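Local coordinates for protein putative isocitrate dehydrogenase, NAD-dependent (Methylococcus capsulatus, PDB 6LKY) that binds NAD and probably catalyses the magnesium-dependent oxidative decarboxylation of isocitrate to 2-oxoglutarate, at residues 3-8 with 62-67; 160-165 with 196-201. The protein carries 1 engineered substitution. All blocks are in the same frame, centred on the assembly; numbering follows the deposited sequence.

Contact 1 of 2, residues 3-8 with 62-67; sequences KITLIP and RICFKG
Ile7 lies across the aliphatic base of Lys66. Ile7 CB sits 4.0 Å from Lys66 CG, and the CG2 branch keeps against that same methylene. CG1, anti to the carbonyl carbon (chi1 -58°), heads instead for Cys64 SG, and Ile7 CD1 at the tip closes to 3.7 Å from that sulfur while still touching Lys66 CG. Beneath this packing the two backbones run parallel and are laced by a ladder in which Thr5 N bonds to Ile63 O (3.0 Å), Phe65 N to Thr5 O, Ile7 N to Phe65 O, and Gly67 N to Ile7 O (2.8 Å). They are neighbouring strands of the large mixed sheet of the isocitrate/isopropylmalate dehydrogenase fold. Helix 52-61 covers the face of Thr5, Cys64 and Ile7, and Thr5 OG1 bonds to Ser57 on it. On the other face Leu6 and Phe65 lie side by side, CD1 of Leu6 meeting the ring's edge at CD2 (3.7 Å), with Met280, Ala283 and Met287 of helix 278-290 packed against Phe65. Lys66 bends at its last two torsions, and NZ bonds to its neighbour's carbonyl, Gly67 O (3.0 Å), from above the carbonyl plane. NZ also forms a salt bridge with Glu260 and a hydrogen bond with Asn81, beside bound NAD. An alanine in place of Lys66 would probably leave Glu260 without this countercharge and open a gap beside Ile7, where CG now packs.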
loop_
_atom_site.group_PDB
_atom_site.type_symbol
_atom_site.label_atom_id
_atom_site.label_comp_id
_atom_site.label_asym_id
_atom_site.label_seq_id
_atom_site.Cartn_x
_atom_site.Cartn_y
_atom_site.Cartn_z
ATOM N N LYS A 3 -7.029 4.366 -36.587
ATOM C CA LYS A 3 -8.151 3.517 -36.208
ATOM C C LYS A 3 -7.884 2.910 -34.830
ATOM O O LYS A 3 -6.918 2.158 -34.655
ATOM C CB LYS A 3 -8.381 2.418 -37.243
ATOM C CG LYS A 3 -9.634 1.610 -36.964
ATOM C CD LYS A 3 -9.946 0.645 -38.092
ATOM C CE LYS A 3 -11.267 -0.038 -37.835
ATOM N NZ LYS A 3 -11.512 -1.134 -38.806
ATOM N N ILE A 4 -8.773 3.191 -33.872
ATOM C CA ILE A 4 -8.538 2.912 -32.457
ATOM C C ILE A 4 -9.745 2.197 -31.867
ATOM O O ILE A 4 -10.877 2.685 -31.986
ATOM C CB ILE A 4 -8.269 4.212 -31.682
ATOM C CG1 ILE A 4 -6.930 4.811 -32.110
ATOM C CG2 ILE A 4 -8.369 3.975 -30.166
ATOM C CD1 ILE A 4 -6.635 6.125 -31.471
ATOM N N THR A 5 -9.507 1.057 -31.205
ATOM C CA THR A 5 -10.601 0.357 -30.536
ATOM C C THR A 5 -11.050 1.161 -29.322
ATOM O O THR A 5 -10.218 1.662 -28.565
ATOM C CB THR A 5 -10.172 -1.051 -30.120
ATOM O OG1 THR A 5 -9.833 -1.814 -31.285
ATOM C CG2 THR A 5 -11.296 -1.763 -29.354
ATOM N N LEU A 6 -12.365 1.327 -29.167
ATOM C CA LEU A 6 -12.939 2.193 -28.141
ATOM C C LEU A 6 -13.890 1.382 -27.274
ATOM O O LEU A 6 -14.855 0.797 -27.784
ATOM C CB LEU A 6 -13.675 3.375 -28.777
ATOM C CG LEU A 6 -14.365 4.370 -27.844
ATOM C CD1 LEU A 6 -13.318 5.131 -27.044
ATOM C CD2 LEU A 6 -15.259 5.345 -28.628
ATOM N N ILE A 7 -13.638 1.364 -25.973
ATOM C CA ILE A 7 -14.436 0.592 -25.029
ATOM C C ILE A 7 -15.003 1.546 -23.986
ATOM O O ILE A 7 -14.292 2.004 -23.093
ATOM C CB ILE A 7 -13.606 -0.521 -24.366
ATOM C CG1 ILE A 7 -13.028 -1.469 -25.430
ATOM C CG2 ILE A 7 -14.457 -1.235 -23.320
ATOM C CD1 ILE A 7 -12.095 -2.554 -24.872
ATOM N N PRO A 8 -16.293 1.874 -24.076
ATOM C CA PRO A 8 -16.871 2.836 -23.117
ATOM C C PRO A 8 -16.836 2.367 -21.672
ATOM O O PRO A 8 -16.694 3.195 -20.764
ATOM C CB PRO A 8 -18.314 2.993 -23.623
ATOM C CG PRO A 8 -18.235 2.591 -25.088
ATOM C CD PRO A 8 -17.262 1.466 -25.105
ATOM N N ARG A 62 -4.259 -2.501 -32.784
ATOM C CA ARG A 62 -3.059 -2.411 -31.946
ATOM C C ARG A 62 -3.154 -1.271 -30.935
ATOM O O ARG A 62 -2.238 -1.126 -30.121
ATOM C CB ARG A 62 -1.749 -2.229 -32.740
ATOM C CG ARG A 62 -1.438 -3.295 -33.798
ATOM C CD ARG A 62 -1.891 -4.715 -33.421
ATOM N NE ARG A 62 -1.062 -5.388 -32.411
ATOM C CZ ARG A 62 -1.183 -6.675 -32.082
ATOM N NH1 ARG A 62 -2.077 -7.440 -32.693
ATOM N NH2 ARG A 62 -0.400 -7.212 -31.156
ATOM N N ILE A 63 -4.204 -0.449 -30.965
ATOM C CA ILE A 63 -4.380 0.658 -30.030
ATOM C C ILE A 63 -5.803 0.612 -29.487
ATOM O O ILE A 63 -6.762 0.409 -30.242
ATOM C CB ILE A 63 -4.100 2.028 -30.684
ATOM C CG1 ILE A 63 -2.756 2.018 -31.416
ATOM C CG2 ILE A 63 -4.118 3.134 -29.642
ATOM C CD1 ILE A 63 -1.559 1.940 -30.481
ATOM N N CYS A 64 -5.940 0.816 -28.179
ATOM C CA CYS A 64 -7.230 0.715 -27.517
ATOM C C CYS A 64 -7.352 1.809 -26.468
ATOM O O CYS A 64 -6.397 2.114 -25.751
ATOM C CB CYS A 64 -7.427 -0.675 -26.888
ATOM S SG CYS A 64 -9.019 -0.912 -26.071
ATOM N N PHE A 65 -8.529 2.419 -26.421
ATOM C CA PHE A 65 -8.907 3.442 -25.454
ATOM C C PHE A 65 -10.042 2.842 -24.630
ATOM O O PHE A 65 -11.116 2.558 -25.172
ATOM C CB PHE A 65 -9.340 4.706 -26.189
ATOM C CG PHE A 65 -9.342 5.939 -25.351
ATOM C CD1 PHE A 65 -8.264 6.251 -24.540
ATOM C CD2 PHE A 65 -10.415 6.814 -25.405
ATOM C CE1 PHE A 65 -8.274 7.413 -23.781
ATOM C CE2 PHE A 65 -10.431 7.968 -24.640
ATOM C CZ PHE A 65 -9.366 8.271 -23.833
ATOM N N LYS A 66 -9.808 2.622 -23.334
ATOM C CA LYS A 66 -10.667 1.750 -22.536
ATOM C C LYS A 66 -11.140 2.464 -21.278
ATOM O O LYS A 66 -10.327 2.888 -20.454
ATOM C CB LYS A 66 -9.939 0.450 -22.164
ATOM C CG LYS A 66 -10.842 -0.576 -21.478
ATOM C CD LYS A 66 -10.049 -1.627 -20.677
ATOM C CE LYS A 66 -9.152 -0.995 -19.627
ATOM N NZ LYS A 66 -9.874 -0.393 -18.460
ATOM N N GLY A 67 -12.453 2.612 -21.136
ATOM C CA GLY A 67 -13.027 3.084 -19.898
ATOM C C GLY A 67 -12.898 2.026 -18.813
ATOM O O GLY A 67 -12.504 0.887 -19.079
#

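Contact 2 of 2, residues 160-165 with 196-201; sequences YARRAR and YPDIEF
Arg162 meets Asp198 side-on, its extended chain crossing the aspartate side chain at about a right angle. Arg162 NE bonds to Asp198 OD2, and NH2 to OD1, each pair 2.6 Å apart, a short two-pronged salt bridge in which both oxygens are met on their syn sides. The carboxylate lies at the edge of the guanidinium, the two planes turned 28° apart. Over one face of the guanidinium comes Tyr196, whose CD2 stands 3.4 Å from Arg162 CZ, above the centre of the group. The planes are 47° apart, and this is an oblique approach, not a flat stack. Tyr196 is held from the helix side too, its OH bonded to Asp159 and its ring stacked with Phe158. Nearer the helix backbone, Ile199 CD1 packs 3.8 Å from the CG methylene of Arg162, and Ile199 CG2 faces Ala161 CB at 4.3 Å. The type I turn from Tyr196 to Ile199 thus presents three side chains to the last turn of helix 147-163, which ends in a Schellman motif at Arg165. Ala161 and Ile199 both also touch Val169 of strand 168-173, so the contact sets the helix end against the sheet border, as in the layered packing of an alpha/beta fold.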
loop_
_atom_site.group_PDB
_atom_site.type_symbol
_atom_site.label_atom_id
_atom_site.label_comp_id
_atom_site.label_asym_id
_atom_site.label_seq_id
_atom_site.Cartn_x
_atom_site.Cartn_y
_atom_site.Cartn_z
ATOM N N TYR A 160 12.815 3.719 -20.030
ATOM C CA TYR A 160 11.885 4.833 -19.893
ATOM C C TYR A 160 12.546 5.996 -19.182
ATOM O O TYR A 160 12.366 7.151 -19.579
ATOM C CB TYR A 160 10.631 4.392 -19.133
ATOM C CG TYR A 160 9.653 5.524 -18.845
ATOM C CD1 TYR A 160 9.808 6.354 -17.726
ATOM C CD2 TYR A 160 8.580 5.765 -19.696
ATOM C CE1 TYR A 160 8.922 7.398 -17.482
ATOM C CE2 TYR A 160 7.688 6.795 -19.455
ATOM C CZ TYR A 160 7.862 7.602 -18.353
ATOM O OH TYR A 160 6.961 8.608 -18.129
ATOM N N ALA A 161 13.296 5.711 -18.115
ATOM C CA ALA A 161 14.029 6.760 -17.413
ATOM C C ALA A 161 14.984 7.503 -18.353
ATOM O O ALA A 161 15.055 8.735 -18.320
ATOM C CB ALA A 161 14.781 6.160 -16.223
ATOM N N ARG A 162 15.722 6.770 -19.197
ATOM C CA ARG A 162 16.609 7.425 -20.165
ATOM C C ARG A 162 15.818 8.281 -21.145
ATOM O O ARG A 162 16.066 9.483 -21.295
ATOM C CB ARG A 162 17.427 6.395 -20.942
ATOM C CG ARG A 162 18.670 5.915 -20.262
ATOM C CD ARG A 162 19.540 5.151 -21.249
ATOM N NE ARG A 162 20.771 4.695 -20.616
ATOM C CZ ARG A 162 21.454 3.623 -21.001
ATOM N NH1 ARG A 162 21.028 2.893 -22.023
ATOM N NH2 ARG A 162 22.557 3.275 -20.356
ATOM N N ARG A 163 14.847 7.664 -21.817
ATOM C CA ARG A 163 14.067 8.342 -22.842
ATOM C C ARG A 163 13.358 9.572 -22.286
ATOM O O ARG A 163 13.221 10.581 -22.987
ATOM C CB ARG A 163 13.077 7.332 -23.424
ATOM C CG ARG A 163 12.220 7.766 -24.586
ATOM C CD ARG A 163 11.597 6.512 -25.240
ATOM N NE ARG A 163 10.577 5.876 -24.398
ATOM C CZ ARG A 163 10.704 4.686 -23.807
ATOM N NH1 ARG A 163 11.815 3.971 -23.948
ATOM N NH2 ARG A 163 9.714 4.206 -23.066
ATOM N N ALA A 164 12.919 9.519 -21.032
ATOM C CA ALA A 164 12.231 10.638 -20.407
ATOM C C ALA A 164 13.184 11.577 -19.684
ATOM O O ALA A 164 12.727 12.552 -19.070
ATOM C CB ALA A 164 11.167 10.127 -19.431
ATOM N N ARG A 165 14.491 11.296 -19.742
ATOM C CA ARG A 165 15.522 12.090 -19.068
ATOM C C ARG A 165 15.257 12.187 -17.570
ATOM O O ARG A 165 15.389 13.249 -16.959
ATOM C CB ARG A 165 15.669 13.480 -19.698
ATOM C CG ARG A 165 16.628 13.506 -20.902
ATOM C CD ARG A 165 17.962 14.200 -20.573
ATOM N NE ARG A 165 18.880 14.244 -21.717
ATOM C CZ ARG A 165 20.102 13.714 -21.737
ATOM N NH1 ARG A 165 20.592 13.106 -20.663
ATOM N NH2 ARG A 165 20.852 13.812 -22.831
ATOM N N TYR A 196 23.102 0.109 -16.773
ATOM C CA TYR A 196 22.621 1.488 -16.892
ATOM C C TYR A 196 23.348 2.400 -15.902
ATOM O O TYR A 196 22.724 3.016 -15.034
ATOM C CB TYR A 196 21.110 1.553 -16.675
ATOM C CG TYR A 196 20.279 0.878 -17.751
ATOM C CD1 TYR A 196 20.021 -0.476 -17.695
ATOM C CD2 TYR A 196 19.746 1.610 -18.816
ATOM C CE1 TYR A 196 19.254 -1.097 -18.662
ATOM C CE2 TYR A 196 18.981 1.001 -19.798
ATOM C CZ TYR A 196 18.737 -0.359 -19.711
ATOM O OH TYR A 196 17.978 -0.999 -20.664
ATOM N N PRO A 197 24.675 2.524 -16.016
ATOM C CA PRO A 197 25.415 3.330 -15.028
ATOM C C PRO A 197 25.048 4.805 -15.041
ATOM O O PRO A 197 25.351 5.510 -14.071
ATOM C CB PRO A 197 26.880 3.110 -15.426
ATOM C CG PRO A 197 26.819 2.845 -16.883
ATOM C CD PRO A 197 25.551 2.062 -17.110
ATOM N N ASP A 198 24.418 5.294 -16.113
ATOM C CA ASP A 198 23.928 6.668 -16.144
ATOM C C ASP A 198 22.716 6.876 -15.249
ATOM O O ASP A 198 22.394 8.028 -14.924
ATOM C CB ASP A 198 23.548 7.078 -17.573
ATOM C CG ASP A 198 22.679 6.029 -18.284
ATOM O OD1 ASP A 198 23.022 4.831 -18.262
ATOM O OD2 ASP A 198 21.641 6.407 -18.870
ATOM N N ILE A 199 22.044 5.797 -14.843
ATOM C CA ILE A 199 20.798 5.883 -14.096
ATOM C C ILE A 199 21.072 5.438 -12.670
ATOM O O ILE A 199 21.732 4.419 -12.428
ATOM C CB ILE A 199 19.662 5.062 -14.720
ATOM C CG1 ILE A 199 19.550 5.362 -16.220
ATOM C CG2 ILE A 199 18.347 5.400 -14.002
ATOM C CD1 ILE A 199 19.073 6.785 -16.535
ATOM N N GLU A 200 20.554 6.224 -11.748
ATOM C CA GLU A 200 20.767 6.070 -10.326
ATOM C C GLU A 200 19.864 4.885 -9.917
ATOM O O GLU A 200 18.707 4.818 -10.347
ATOM C CB GLU A 200 20.254 7.397 -9.792
ATOM C CG GLU A 200 21.336 8.486 -9.701
ATOM C CD GLU A 200 21.069 9.649 -8.771
ATOM O OE1 GLU A 200 19.912 10.134 -8.734
ATOM O OE2 GLU A 200 22.085 10.296 -8.389
ATOM N N PHE A 201 20.342 3.944 -9.096
ATOM C CA PHE A 201 19.519 2.779 -8.750
ATOM C C PHE A 201 19.495 2.539 -7.248
ATOM O O PHE A 201 20.554 2.479 -6.617
ATOM C CB PHE A 201 19.986 1.485 -9.452
ATOM C CG PHE A 201 19.112 0.266 -9.131
ATOM C CD1 PHE A 201 17.809 0.174 -9.615
ATOM C CD2 PHE A 201 19.594 -0.761 -8.326
ATOM C CE1 PHE A 201 17.014 -0.924 -9.316
ATOM C CE2 PHE A 201 18.810 -1.870 -8.022
ATOM C CZ PHE A 201 17.513 -1.955 -8.512
#

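From the N terminus, strand 2-7 leads through helix 13-26, strand 31-35 and helices 39-46 and 52-61 before strand 63-66 returns beside it, so contact 1 closes a loop of 53 residues. The chain then passes through further strands of the main sheet and the two-stranded hairpin of 127-132 and 135-146 before helix 147-163 opens contact 2. That contact closes over strand 168-173 and helix 181-193. The two loops follow in series, neither nested nor crossed. Both contacts reach the same mixed sheet, toward its opposite ends: contact 1 joins two adjacent strands, contact 2 fastens a helix at the far border. Their centres lie about 30 Å apart.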